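Local coordinates for CBS domain protein (Sulfolobus tokodaii, PDB 2EF7) that is of unknown function but carries a pair of CBS domains, modules that in related proteins often bind adenine nucleotides and regulate their partners, at residues Met1-Val14 against Gly112-Met126. Residues are numbered along the deposited sequence; the frame is centred on the assembly and turned at random.
Sequences MEEEIVKEYMKTQV and GIISIRDITRAIDDM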
HETATM    1  N   MSE A   1      -3.804   7.083 -24.272  1.00 32.35           N
HETATM    2  CA  MSE A   1      -2.434   7.428 -23.813  1.00 33.62           C
HETATM    3  C   MSE A   1      -1.445   6.356 -24.246  1.00 33.16           C
HETATM    4  O   MSE A   1      -1.814   5.201 -24.471  1.00 35.98           O
HETATM    5  CB  MSE A   1      -2.418   7.536 -22.295  1.00 37.16           C
HETATM    6  CG  MSE A   1      -3.361   8.565 -21.764  1.00 50.40           C
HETATM    7 SE   MSE A   1      -3.365   8.357 -19.881  1.00 68.09          SE
HETATM    8  CE  MSE A   1      -2.733   6.557 -19.780  1.00 42.28           C
ATOM      9  N   GLU A   2      -0.181   6.749 -24.366  1.00 34.23           N
ATOM     10  CA  GLU A   2       0.869   5.820 -24.761  1.00 38.42           C
ATOM     11  C   GLU A   2       1.227   4.919 -23.575  1.00 34.10           C
ATOM     12  O   GLU A   2       0.892   5.229 -22.434  1.00 30.46           O
ATOM     13  CB  GLU A   2       2.103   6.603 -25.219  1.00 40.51           C
ATOM     14  CG  GLU A   2       1.805   7.606 -26.322  1.00 53.82           C
ATOM     15  CD  GLU A   2       3.001   8.475 -26.665  1.00 59.69           C
ATOM     16  OE1 GLU A   2       2.877   9.316 -27.583  1.00 64.54           O
ATOM     17  OE2 GLU A   2       4.060   8.321 -26.018  1.00 59.17           O
ATOM     18  N   GLU A   3       1.903   3.806 -23.848  1.00 31.37           N
ATOM     19  CA  GLU A   3       2.299   2.890 -22.786  1.00 35.85           C
ATOM     20  C   GLU A   3       3.437   3.474 -21.955  1.00 30.15           C
ATOM     21  O   GLU A   3       4.332   4.113 -22.490  1.00 35.54           O
ATOM     22  CB  GLU A   3       2.762   1.551 -23.380  1.00 34.19           C
ATOM     23  CG  GLU A   3       1.659   0.715 -24.035  1.00 37.08           C
ATOM     24  CD  GLU A   3       2.202  -0.526 -24.733  1.00 38.17           C
ATOM     25  OE1 GLU A   3       3.102  -0.375 -25.592  1.00 35.70           O
ATOM     26  OE2 GLU A   3       1.732  -1.647 -24.428  1.00 33.35           O
ATOM     27  N   GLU A   4       3.386   3.273 -20.645  1.00 35.21           N
ATOM     28  CA  GLU A   4       4.460   3.727 -19.763  1.00 33.35           C
ATOM     29  C   GLU A   4       5.525   2.657 -19.984  1.00 30.41           C
ATOM     30  O   GLU A   4       5.179   1.532 -20.334  1.00 25.20           O
ATOM     31  CB  GLU A   4       4.016   3.682 -18.300  1.00 41.88           C
ATOM     32  CG  GLU A   4       2.908   4.636 -17.939  1.00 53.54           C
ATOM     33  CD  GLU A   4       3.413   6.042 -17.737  1.00 65.29           C
ATOM     34  OE1 GLU A   4       4.175   6.526 -18.601  1.00 68.12           O
ATOM     35  OE2 GLU A   4       3.046   6.662 -16.717  1.00 72.81           O
ATOM     36  N   ILE A   5       6.802   2.981 -19.794  1.00 24.47           N
ATOM     37  CA  ILE A   5       7.840   1.971 -19.989  1.00 29.18           C
ATOM     38  C   ILE A   5       8.657   1.718 -18.724  1.00 25.49           C
ATOM     39  O   ILE A   5       8.838   2.613 -17.906  1.00 25.72           O
ATOM     40  CB  ILE A   5       8.799   2.337 -21.156  1.00 34.43           C
ATOM     41  CG1 ILE A   5       9.635   3.565 -20.800  1.00 42.75           C
ATOM     42  CG2 ILE A   5       7.991   2.595 -22.429  1.00 36.60           C
ATOM     43  CD1 ILE A   5      10.768   3.835 -21.791  1.00 48.22           C
ATOM     44  N   VAL A   6       9.132   0.485 -18.581  1.00 25.62           N
ATOM     45  CA  VAL A   6       9.932   0.042 -17.434  1.00 25.44           C
ATOM     46  C   VAL A   6      10.972   1.056 -16.952  1.00 26.76           C
ATOM     47  O   VAL A   6      11.044   1.374 -15.767  1.00 28.38           O
ATOM     48  CB  VAL A   6      10.640  -1.295 -17.778  1.00 22.83           C
ATOM     49  CG1 VAL A   6      11.600  -1.696 -16.669  1.00 20.74           C
ATOM     50  CG2 VAL A   6       9.587  -2.384 -17.999  1.00 25.28           C
ATOM     51  N   LYS A   7      11.769   1.552 -17.890  1.00 31.41           N
ATOM     52  CA  LYS A   7      12.821   2.527 -17.632  1.00 36.76           C
ATOM     53  C   LYS A   7      12.397   3.680 -16.710  1.00 40.27           C
ATOM     54  O   LYS A   7      13.155   4.089 -15.830  1.00 40.47           O
ATOM     55  CB  LYS A   7      13.318   3.074 -18.980  1.00 40.72           C
ATOM     56  CG  LYS A   7      14.486   4.042 -18.918  1.00 52.37           C
ATOM     57  CD  LYS A   7      14.843   4.529 -20.320  1.00 53.02           C
ATOM     58  CE  LYS A   7      16.022   5.488 -20.297  1.00 63.97           C
ATOM     59  NZ  LYS A   7      17.268   4.819 -19.830  1.00 69.34           N
ATOM     60  N   GLU A   8      11.186   4.200 -16.898  1.00 36.54           N
ATOM     61  CA  GLU A   8      10.712   5.321 -16.073  1.00 35.84           C
ATOM     62  C   GLU A   8      10.217   4.942 -14.682  1.00 36.14           C
ATOM     63  O   GLU A   8       9.959   5.825 -13.854  1.00 36.80           O
ATOM     64  CB  GLU A   8       9.592   6.079 -16.798  1.00 37.02           C
ATOM     65  CG  GLU A   8      10.049   6.767 -18.090  1.00 49.43           C
ATOM     66  CD  GLU A   8      11.249   7.677 -17.856  1.00 52.48           C
ATOM     67  OE1 GLU A   8      12.325   7.422 -18.471  1.00 54.82           O
ATOM     68  OE2 GLU A   8      11.123   8.633 -17.047  1.00 48.24           O
ATOM     69  N   TYR A   9      10.086   3.646 -14.402  1.00 33.59           N
ATOM     70  CA  TYR A   9       9.591   3.232 -13.090  1.00 30.81           C
ATOM     71  C   TYR A   9      10.493   2.294 -12.305  1.00 33.92           C
ATOM     72  O   TYR A   9      10.224   1.998 -11.140  1.00 33.00           O
ATOM     73  CB  TYR A   9       8.204   2.600 -13.242  1.00 30.62           C
ATOM     74  CG  TYR A   9       7.142   3.623 -13.543  1.00 31.05           C
ATOM     75  CD1 TYR A   9       6.443   4.248 -12.510  1.00 31.52           C
ATOM     76  CD2 TYR A   9       6.898   4.035 -14.850  1.00 33.46           C
ATOM     77  CE1 TYR A   9       5.535   5.261 -12.771  1.00 36.31           C
ATOM     78  CE2 TYR A   9       5.990   5.054 -15.122  1.00 39.09           C
ATOM     79  CZ  TYR A   9       5.315   5.660 -14.077  1.00 37.93           C
ATOM     80  OH  TYR A   9       4.420   6.669 -14.335  1.00 51.61           O
HETATM   81  N   MSE A  10      11.561   1.829 -12.940  1.00 31.36           N
HETATM   82  CA  MSE A  10      12.494   0.917 -12.296  1.00 32.36           C
HETATM   83  C   MSE A  10      13.370   1.640 -11.283  1.00 33.12           C
HETATM   84  O   MSE A  10      13.591   2.842 -11.374  1.00 31.82           O
HETATM   85  CB  MSE A  10      13.397   0.266 -13.343  1.00 28.86           C
HETATM   86  CG  MSE A  10      14.385   1.239 -13.978  1.00 30.46           C
HETATM   87 SE   MSE A  10      15.513   0.404 -15.291  1.00 37.10          SE
HETATM   88  CE  MSE A  10      16.509   1.952 -15.905  1.00 35.36           C
ATOM     89  N   LYS A  11      13.854   0.895 -10.302  1.00 32.93           N
ATOM     90  CA  LYS A  11      14.748   1.452  -9.309  1.00 32.74           C
ATOM     91  C   LYS A  11      16.121   1.268  -9.936  1.00 31.96           C
ATOM     92  O   LYS A  11      16.494   0.155 -10.306  1.00 32.02           O
ATOM     93  CB  LYS A  11      14.650   0.661  -8.008  1.00 40.73           C
ATOM     94  CG  LYS A  11      15.723   0.977  -6.988  1.00 50.22           C
ATOM     95  CD  LYS A  11      15.644  -0.008  -5.831  1.00 56.12           C
ATOM     96  CE  LYS A  11      16.871   0.072  -4.934  1.00 61.51           C
ATOM     97  NZ  LYS A  11      16.828  -0.951  -3.843  1.00 64.02           N
ATOM     98  N   THR A  12      16.858   2.358 -10.084  1.00 29.48           N
ATOM     99  CA  THR A  12      18.190   2.299 -10.665  1.00 34.58           C
ATOM    100  C   THR A  12      19.250   2.281  -9.571  1.00 40.44           C
ATOM    101  O   THR A  12      18.932   2.274  -8.382  1.00 41.87           O
ATOM    102  CB  THR A  12      18.440   3.508 -11.565  1.00 35.07           C
ATOM    103  OG1 THR A  12      18.256   4.706 -10.803  1.00 40.39           O
ATOM    104  CG2 THR A  12      17.474   3.502 -12.744  1.00 30.43           C
ATOM    105  N   GLN A  13      20.516   2.277  -9.975  1.00 46.15           N
ATOM    106  CA  GLN A  13      21.610   2.259  -9.011  1.00 51.91           C
ATOM    107  C   GLN A  13      21.470   1.060  -8.073  1.00 50.15           C
ATOM    108  O   GLN A  13      21.604   1.200  -6.856  1.00 53.50           O
ATOM    109  CB  GLN A  13      21.605   3.544  -8.170  1.00 57.31           C
ATOM    110  CG  GLN A  13      21.445   4.829  -8.965  1.00 67.38           C
ATOM    111  CD  GLN A  13      22.549   5.026  -9.981  1.00 72.65           C
ATOM    112  OE1 GLN A  13      23.727   5.096  -9.628  1.00 77.29           O
ATOM    113  NE2 GLN A  13      22.173   5.117 -11.254  1.00 75.54           N
ATOM    114  N   VAL A  14      21.180  -0.114  -8.625  1.00 38.33           N
ATOM    115  CA  VAL A  14      21.041  -1.300  -7.787  1.00 33.92           C
ATOM    116  C   VAL A  14      22.430  -1.863  -7.540  1.00 32.90           C
ATOM    117  O   VAL A  14      23.356  -1.569  -8.287  1.00 32.05           O
ATOM    118  CB  VAL A  14      20.163  -2.368  -8.461  1.00 33.44           C
ATOM    119  CG1 VAL A  14      18.778  -1.799  -8.720  1.00 34.38           C
ATOM    120  CG2 VAL A  14      20.802  -2.827  -9.760  1.00 29.28           C
ATOM    121  N   GLY A 112      18.663  -1.915 -13.722  1.00 23.32           N
ATOM    122  CA  GLY A 112      17.830  -1.649 -12.565  1.00 22.50           C
ATOM    123  C   GLY A 112      16.968  -2.831 -12.158  1.00 22.03           C
ATOM    124  O   GLY A 112      17.167  -3.953 -12.635  1.00 25.66           O
ATOM    125  N   ILE A 113      16.005  -2.563 -11.279  1.00 25.75           N
ATOM    126  CA  ILE A 113      15.071  -3.561 -10.766  1.00 26.27           C
ATOM    127  C   ILE A 113      13.676  -2.942 -10.767  1.00 30.51           C
ATOM    128  O   ILE A 113      13.513  -1.809 -10.317  1.00 25.34           O
ATOM    129  CB  ILE A 113      15.408  -3.953  -9.297  1.00 30.54           C
ATOM    130  CG1 ILE A 113      16.738  -4.691  -9.244  1.00 35.21           C
ATOM    131  CG2 ILE A 113      14.294  -4.812  -8.708  1.00 32.15           C
ATOM    132  CD1 ILE A 113      16.754  -5.956 -10.058  1.00 49.78           C
ATOM    133  N   ILE A 114      12.690  -3.680 -11.280  1.00 25.98           N
ATOM    134  CA  ILE A 114      11.301  -3.215 -11.332  1.00 27.39           C
ATOM    135  C   ILE A 114      10.451  -4.182 -10.511  1.00 28.27           C
ATOM    136  O   ILE A 114      10.611  -5.394 -10.617  1.00 26.79           O
ATOM    137  CB  ILE A 114      10.752  -3.166 -12.803  1.00 28.47           C
ATOM    138  CG1 ILE A 114       9.341  -2.576 -12.824  1.00 31.44           C
ATOM    139  CG2 ILE A 114      10.704  -4.553 -13.417  1.00 21.91           C
ATOM    140  CD1 ILE A 114       9.296  -1.124 -13.191  1.00 28.03           C
ATOM    141  N   SER A 115       9.551  -3.651  -9.690  1.00 28.27           N
ATOM    142  CA  SER A 115       8.711  -4.502  -8.853  1.00 30.55           C
ATOM    143  C   SER A 115       7.232  -4.315  -9.152  1.00 31.14           C
ATOM    144  O   SER A 115       6.824  -3.329  -9.763  1.00 26.94           O
ATOM    145  CB  SER A 115       8.954  -4.196  -7.375  1.00 32.61           C
ATOM    146  OG  SER A 115       8.328  -2.975  -7.020  1.00 35.99           O
ATOM    147  N   ILE A 116       6.433  -5.271  -8.698  1.00 34.70           N
ATOM    148  CA  ILE A 116       4.999  -5.230  -8.905  1.00 40.32           C
ATOM    149  C   ILE A 116       4.409  -3.927  -8.360  1.00 42.36           C
ATOM    150  O   ILE A 116       3.424  -3.417  -8.893  1.00 45.29           O
ATOM    151  CB  ILE A 116       4.314  -6.440  -8.227  1.00 45.12           C
ATOM    152  CG1 ILE A 116       2.837  -6.483  -8.620  1.00 47.24           C
ATOM    153  CG2 ILE A 116       4.494  -6.369  -6.715  1.00 42.20           C
ATOM    154  CD1 ILE A 116       2.616  -6.714 -10.100  1.00 44.42           C
ATOM    155  N   ARG A 117       5.007  -3.384  -7.304  1.00 42.09           N
ATOM    156  CA  ARG A 117       4.511  -2.132  -6.739  1.00 41.89           C
ATOM    157  C   ARG A 117       4.807  -0.977  -7.680  1.00 39.44           C
ATOM    158  O   ARG A 117       4.052   0.001  -7.729  1.00 36.86           O
ATOM    159  CB  ARG A 117       5.139  -1.846  -5.372  1.00 45.65           C
ATOM    160  CG  ARG A 117       4.778  -2.847  -4.285  1.00 57.72           C
ATOM    161  CD  ARG A 117       3.278  -3.118  -4.235  1.00 62.68           C
ATOM    162  NE  ARG A 117       2.915  -3.953  -3.091  1.00 72.47           N
ATOM    163  CZ  ARG A 117       1.804  -4.680  -3.011  1.00 77.50           C
ATOM    164  NH1 ARG A 117       0.935  -4.686  -4.015  1.00 80.26           N
ATOM    165  NH2 ARG A 117       1.557  -5.399  -1.923  1.00 82.90           N
ATOM    166  N   ASP A 118       5.916  -1.079  -8.415  1.00 35.06           N
ATOM    167  CA  ASP A 118       6.275  -0.031  -9.367  1.00 33.01           C
ATOM    168  C   ASP A 118       5.210  -0.016 -10.462  1.00 31.05           C
ATOM    169  O   ASP A 118       4.848   1.041 -10.975  1.00 27.39           O
ATOM    170  CB  ASP A 118       7.641  -0.297 -10.004  1.00 33.73           C
ATOM    171  CG  ASP A 118       8.789  -0.101  -9.038  1.00 41.97           C
ATOM    172  OD1 ASP A 118       8.813   0.937  -8.336  1.00 42.99           O
ATOM    173  OD2 ASP A 118       9.679  -0.978  -8.992  1.00 32.85           O
ATOM    174  N   ILE A 119       4.716  -1.205 -10.808  1.00 29.78           N
ATOM    175  CA  ILE A 119       3.701  -1.346 -11.845  1.00 32.18           C
ATOM    176  C   ILE A 119       2.368  -0.697 -11.472  1.00 32.50           C
ATOM    177  O   ILE A 119       1.790   0.040 -12.268  1.00 34.85           O
ATOM    178  CB  ILE A 119       3.484  -2.833 -12.193  1.00 33.57           C
ATOM    179  CG1 ILE A 119       4.791  -3.408 -12.763  1.00 41.09           C
ATOM    180  CG2 ILE A 119       2.339  -2.980 -13.195  1.00 25.51           C
ATOM    181  CD1 ILE A 119       4.708  -4.851 -13.189  1.00 45.51           C
ATOM    182  N   THR A 120       1.882  -0.957 -10.265  1.00 34.98           N
ATOM    183  CA  THR A 120       0.621  -0.354  -9.834  1.00 39.72           C
ATOM    184  C   THR A 120       0.757   1.158  -9.675  1.00 38.93           C
ATOM    185  O   THR A 120      -0.209   1.892  -9.870  1.00 44.13           O
ATOM    186  CB  THR A 120       0.125  -0.956  -8.508  1.00 38.16           C
ATOM    187  OG1 THR A 120       1.184  -0.934  -7.545  1.00 44.48           O
ATOM    188  CG2 THR A 120      -0.348  -2.381  -8.721  1.00 39.89           C
ATOM    189  N   ARG A 121       1.949   1.626  -9.314  1.00 35.81           N
ATOM    190  CA  ARG A 121       2.163   3.061  -9.175  1.00 37.01           C
ATOM    191  C   ARG A 121       2.068   3.696 -10.558  1.00 39.39           C
ATOM    192  O   ARG A 121       1.516   4.789 -10.713  1.00 39.47           O
ATOM    193  CB  ARG A 121       3.540   3.364  -8.567  1.00 42.61           C
ATOM    194  CG  ARG A 121       3.852   4.858  -8.504  1.00 37.53           C
ATOM    195  CD  ARG A 121       5.099   5.175  -7.678  1.00 49.18           C
ATOM    196  NE  ARG A 121       6.356   5.032  -8.414  1.00 53.83           N
ATOM    197  CZ  ARG A 121       7.077   3.918  -8.471  1.00 53.59           C
ATOM    198  NH1 ARG A 121       6.671   2.829  -7.833  1.00 59.68           N
ATOM    199  NH2 ARG A 121       8.210   3.894  -9.162  1.00 51.63           N
ATOM    200  N   ALA A 122       2.617   3.005 -11.557  1.00 32.84           N
ATOM    201  CA  ALA A 122       2.581   3.481 -12.934  1.00 34.42           C
ATOM    202  C   ALA A 122       1.131   3.522 -13.428  1.00 35.54           C
ATOM    203  O   ALA A 122       0.747   4.411 -14.197  1.00 34.29           O
ATOM    204  CB  ALA A 122       3.413   2.564 -13.828  1.00 30.54           C
ATOM    205  N   ILE A 123       0.327   2.560 -12.989  1.00 31.89           N
ATOM    206  CA  ILE A 123      -1.070   2.529 -13.397  1.00 35.86           C
ATOM    207  C   ILE A 123      -1.756   3.731 -12.764  1.00 39.61           C
ATOM    208  O   ILE A 123      -2.438   4.500 -13.446  1.00 41.97           O
ATOM    209  CB  ILE A 123      -1.767   1.228 -12.942  1.00 31.35           C
ATOM    210  CG1 ILE A 123      -1.085   0.027 -13.599  1.00 31.80           C
ATOM    211  CG2 ILE A 123      -3.247   1.262 -13.322  1.00 33.64           C
ATOM    212  CD1 ILE A 123      -1.026   0.122 -15.099  1.00 38.18           C
ATOM    213  N   ASP A 124      -1.560   3.900 -11.461  1.00 41.55           N
ATOM    214  CA  ASP A 124      -2.150   5.031 -10.754  1.00 43.58           C
ATOM    215  C   ASP A 124      -1.736   6.348 -11.391  1.00 42.50           C
ATOM    216  O   ASP A 124      -2.554   7.251 -11.565  1.00 44.11           O
ATOM    217  CB  ASP A 124      -1.728   5.022  -9.292  1.00 50.28           C
ATOM    218  CG  ASP A 124      -2.598   4.123  -8.452  1.00 58.91           C
ATOM    219  OD1 ASP A 124      -2.782   2.948  -8.834  1.00 63.85           O
ATOM    220  OD2 ASP A 124      -3.098   4.594  -7.410  1.00 72.21           O
ATOM    221  N   ASP A 125      -0.462   6.452 -11.740  1.00 40.15           N
ATOM    222  CA  ASP A 125       0.050   7.661 -12.358  1.00 40.01           C
ATOM    223  C   ASP A 125      -0.686   8.046 -13.633  1.00 44.17           C
ATOM    224  O   ASP A 125      -1.309   9.100 -13.694  1.00 44.53           O
ATOM    225  CB  ASP A 125       1.541   7.514 -12.672  1.00 44.76           C
ATOM    226  CG  ASP A 125       2.416   7.672 -11.442  1.00 50.65           C
ATOM    227  OD1 ASP A 125       3.653   7.699 -11.613  1.00 49.81           O
ATOM    228  OD2 ASP A 125       1.876   7.769 -10.314  1.00 49.47           O
HETATM  229  N   MSE A 126      -0.613   7.197 -14.651  1.00 44.46           N
HETATM  230  CA  MSE A 126      -1.259   7.503 -15.920  1.00 47.58           C
HETATM  231  C   MSE A 126      -2.760   7.722 -15.813  1.00 45.33           C
HETATM  232  O   MSE A 126      -3.380   8.198 -16.760  1.00 45.43           O
HETATM  233  CB  MSE A 126      -0.987   6.406 -16.943  1.00 56.56           C
HETATM  234  CG  MSE A 126      -1.820   5.161 -16.764  1.00 68.98           C
HETATM  235 SE   MSE A 126      -1.534   3.941 -18.231  1.00 91.65          SE
HETATM  236  CE  MSE A 126       0.029   3.036 -17.537  1.00 71.75           C
TER
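Tyr9, swung beside its backbone N (chi1 -73°) and turned face-on (chi2 -90°), meets Ala122 of helix 116-126: CB of Ala122 stands 3.5 Å from the Tyr9 ring centroid, a CH-pi contact whose close approach suits a small methyl. Arg121, long enough to bend back at chi3, brings NH2 to the ring edge and into a weak 3.4 Å bond with Tyr9 O. Its NH1 and NH2 both grip OD1 of Asp118, NH1 at 2.9 Å. A carboxylate suits Asp118 because OD2 also accepts Ser115 N at 2.8 Å; Asp118 N returns a weak bond to OG of Ser115, the N-cap, completing a capping box. With an alanine at Asp118, the guanidinium is likely to lose its mate and swing off Tyr9, and the Ser115 amide this acceptor. Tyr9 OH sits between OD1 of Asp125 (3.0 Å) and OE2 of Glu4 (2.7 Å). Lys11 and Ile113 form a hydrogen-bonded antiparallel pair, Lys11 N to Ile113 O 2.7 Å and Ile113 N to Lys11 O 2.9 Å. Ile114 CD1 packs against Val6, Tyr9 and Met10, while selenomethionine Met126 touches Met1 and Glu4. Segment 1-14 thus flanks strand 110-115, Val6 and Met10 reaching Val103 of strand 100-104 and Ile114 packing on Met93 of helix 86-96.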